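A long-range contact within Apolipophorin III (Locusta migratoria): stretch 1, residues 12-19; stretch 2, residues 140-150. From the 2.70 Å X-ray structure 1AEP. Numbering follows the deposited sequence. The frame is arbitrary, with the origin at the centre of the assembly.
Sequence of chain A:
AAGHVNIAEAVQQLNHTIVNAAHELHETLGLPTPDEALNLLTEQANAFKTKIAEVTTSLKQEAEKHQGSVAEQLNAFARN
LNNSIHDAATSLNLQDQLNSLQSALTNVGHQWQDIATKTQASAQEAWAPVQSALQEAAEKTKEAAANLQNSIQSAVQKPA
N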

# COMPACT_ATOMS: atom_id res chain seq x y z
N GLN A 12 0.86 9.59 7.76
CA GLN A 12 -0.04 9.44 8.88
C GLN A 12 -1.47 9.24 8.39
O GLN A 12 -2.26 8.46 8.92
N GLN A 13 -1.76 9.95 7.32
CA GLN A 13 -3.04 9.88 6.71
C GLN A 13 -3.24 8.53 6.02
O GLN A 13 -4.33 7.98 5.97
N LEU A 14 -2.15 7.99 5.52
CA LEU A 14 -2.15 6.70 4.87
C LEU A 14 -2.56 5.60 5.85
O LEU A 14 -3.40 4.74 5.58
N ASN A 15 -1.92 5.67 7.01
CA ASN A 15 -2.11 4.74 8.09
C ASN A 15 -3.55 4.66 8.53
O ASN A 15 -4.14 3.58 8.68
N HIS A 16 -4.13 5.81 8.76
CA HIS A 16 -5.50 5.80 9.18
C HIS A 16 -6.33 5.10 8.13
O HIS A 16 -7.14 4.22 8.42
N THR A 17 -6.10 5.53 6.90
CA THR A 17 -6.81 4.96 5.78
C THR A 17 -6.70 3.45 5.85
O THR A 17 -7.68 2.75 6.01
N ILE A 18 -5.47 2.98 5.75
CA ILE A 18 -5.23 1.54 5.79
C ILE A 18 -5.91 0.82 6.96
O ILE A 18 -6.53 -0.23 6.77
N VAL A 19 -5.75 1.36 8.16
CA VAL A 19 -6.33 0.71 9.32
C VAL A 19 -7.81 0.39 9.16
O VAL A 19 -8.27 -0.73 9.45
N LYS A 140 -0.77 8.28 -3.78
CA LYS A 140 -1.25 7.22 -4.65
C LYS A 140 -1.56 5.96 -3.86
O LYS A 140 -2.46 5.22 -4.21
N THR A 141 -0.79 5.71 -2.80
CA THR A 141 -1.01 4.56 -1.96
C THR A 141 -2.28 4.75 -1.12
O THR A 141 -3.07 3.82 -0.91
N LYS A 142 -2.48 5.97 -0.63
CA LYS A 142 -3.64 6.35 0.16
C LYS A 142 -4.92 6.12 -0.65
O LYS A 142 -5.87 5.50 -0.15
N GLU A 143 -4.90 6.59 -1.91
CA GLU A 143 -6.03 6.44 -2.86
C GLU A 143 -6.38 4.99 -3.14
O GLU A 143 -7.55 4.59 -3.14
N ALA A 144 -5.35 4.19 -3.39
CA ALA A 144 -5.54 2.79 -3.65
C ALA A 144 -6.31 2.18 -2.49
O ALA A 144 -7.32 1.51 -2.67
N ALA A 145 -5.85 2.46 -1.27
CA ALA A 145 -6.48 1.98 -0.05
C ALA A 145 -7.87 2.59 0.18
O ALA A 145 -8.75 1.93 0.73
N ALA A 146 -8.11 3.85 -0.18
CA ALA A 146 -9.44 4.41 0.01
C ALA A 146 -10.41 3.75 -0.98
O ALA A 146 -11.54 3.41 -0.66
N ASN A 147 -9.93 3.56 -2.20
CA ASN A 147 -10.70 2.95 -3.25
C ASN A 147 -11.16 1.58 -2.85
O ASN A 147 -12.33 1.24 -3.01
N LEU A 148 -10.22 0.81 -2.33
CA LEU A 148 -10.51 -0.53 -1.86
C LEU A 148 -11.61 -0.49 -0.84
O LEU A 148 -12.61 -1.21 -0.90
N GLN A 149 -11.45 0.38 0.12
CA GLN A 149 -12.45 0.49 1.12
C GLN A 149 -13.82 0.84 0.56
O GLN A 149 -14.82 0.22 0.91
N ASN A 150 -13.87 1.84 -0.32
CA ASN A 150 -15.13 2.22 -0.94
C ASN A 150 -15.83 1.00 -1.53
O ASN A 150 -17.04 0.84 -1.43

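Residues 12-19 and 140-150 are both helical and run in nearly the same direction, their axes 20° apart and 8.9 Å from each other at closest approach. K142 and T17 cover the most surface in this contact. The CA-to-CB bond of K142 points sideways, but its chain, t at chi1 and off the wells from chi2 to chi4, bends so that its end comes nearer the first helix. On the way CG lies 4.1 Å from CA of L14, and at the tip NZ donates a hydrogen bond of 2.8 Å to OE1 of Q13, the one hydrogen bond that links the two stretches.

T17 points toward the second helix in the m rotamer. Its OG1 donates to the backbone O of Q13 (2.9 Å), a turn earlier in its own helix, and the hydroxyl is thereby satisfied without a partner across the interface. CG2 of T17 meets the opposing backbone, 3.6 Å from O of K142 and 3.7 Å from N of A146, and also sits 3.6 Å from CB of A145.

A145 itself points toward the first helix, and its small methyl group also receives I18, whose CG1 approaches CB of A145 to 4.2 Å although the I18 CA-to-CB bond points away. Beyond K142, CD2 of the buried L14 lies 4.3 Å from CG2 of T141.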

# COMPACT_ATOMS: atom_id res chain seq x y z
CB GLN A 12 0.09 10.66 9.78
CG GLN A 12 0.80 10.33 11.11
CD GLN A 12 -0.10 10.66 12.27
OE1 GLN A 12 -0.40 9.78 13.11
NE2 GLN A 12 -0.59 11.92 12.29
CB GLN A 13 -3.05 11.05 5.75
CG GLN A 13 -3.71 12.33 6.29
CD GLN A 13 -3.90 13.35 5.18
OE1 GLN A 13 -4.76 13.21 4.31
NE2 GLN A 13 -3.07 14.38 5.17
CB LEU A 14 -0.69 6.46 4.59
CG LEU A 14 -0.42 5.69 3.35
CD1 LEU A 14 0.85 6.26 2.78
CD2 LEU A 14 -0.16 4.30 3.78
CB ASN A 15 -1.17 5.21 9.23
CG ASN A 15 -1.41 4.65 10.62
OD1 ASN A 15 -2.38 5.01 11.30
ND2 ASN A 15 -0.49 3.78 11.09
CB HIS A 16 -5.96 7.23 9.37
CG HIS A 16 -7.35 7.33 9.96
ND1 HIS A 16 -8.37 8.01 9.30
CD2 HIS A 16 -7.87 6.84 11.13
CE1 HIS A 16 -9.46 7.92 10.06
NE2 HIS A 16 -9.18 7.24 11.17
CB THR A 17 -6.30 5.51 4.42
OG1 THR A 17 -6.52 6.88 4.35
CG2 THR A 17 -6.98 4.82 3.23
CB ILE A 18 -3.74 1.23 5.78
CG1 ILE A 18 -3.08 1.82 4.53
CG2 ILE A 18 -3.54 -0.25 5.88
CD1 ILE A 18 -1.74 1.18 4.20
CB VAL A 19 -6.08 1.52 10.57
CG1 VAL A 19 -7.06 1.05 11.64
CG2 VAL A 19 -4.63 1.34 11.01
CB LYS A 140 -0.23 6.83 -5.68
CG LYS A 140 -0.19 7.78 -6.85
CD LYS A 140 -0.05 7.00 -8.14
CE LYS A 140 0.68 7.79 -9.21
NZ LYS A 140 0.64 7.12 -10.53
CB THR A 141 0.27 4.28 -1.13
OG1 THR A 141 1.40 4.24 -2.00
CG2 THR A 141 0.16 2.99 -0.33
CB LYS A 142 -3.48 7.80 0.47
CG LYS A 142 -4.24 8.19 1.68
CD LYS A 142 -5.17 9.33 1.40
CE LYS A 142 -4.78 10.61 2.12
NZ LYS A 142 -5.96 11.25 2.69
CB GLU A 143 -5.90 7.24 -4.18
CG GLU A 143 -7.25 7.50 -4.96
CD GLU A 143 -8.35 8.24 -4.23
OE1 GLU A 143 -7.88 9.08 -3.29
OE2 GLU A 143 -9.56 8.03 -4.47
CB ALA A 144 -4.20 2.13 -3.83
CB ALA A 145 -5.57 2.23 1.16
CB ALA A 146 -9.45 5.88 -0.26
CB ASN A 147 -9.85 2.81 -4.47
CG ASN A 147 -10.02 4.02 -5.33
OD1 ASN A 147 -9.39 4.11 -6.39
ND2 ASN A 147 -10.84 4.97 -4.87
CB LEU A 148 -9.26 -1.11 -1.18
CG LEU A 148 -9.27 -2.62 -0.96
CD1 LEU A 148 -8.04 -3.12 -1.65
CD2 LEU A 148 -9.08 -2.82 0.50
CB GLN A 149 -11.99 1.57 2.04
CG GLN A 149 -13.05 1.87 3.04
CD GLN A 149 -12.47 2.66 4.17
OE1 GLN A 149 -11.33 3.15 4.08
NE2 GLN A 149 -13.27 2.73 5.22
CB ASN A 150 -14.88 3.24 -2.05
CG ASN A 150 -14.61 4.63 -1.50
OD1 ASN A 150 -14.73 4.87 -0.28
ND2 ASN A 150 -14.23 5.52 -2.38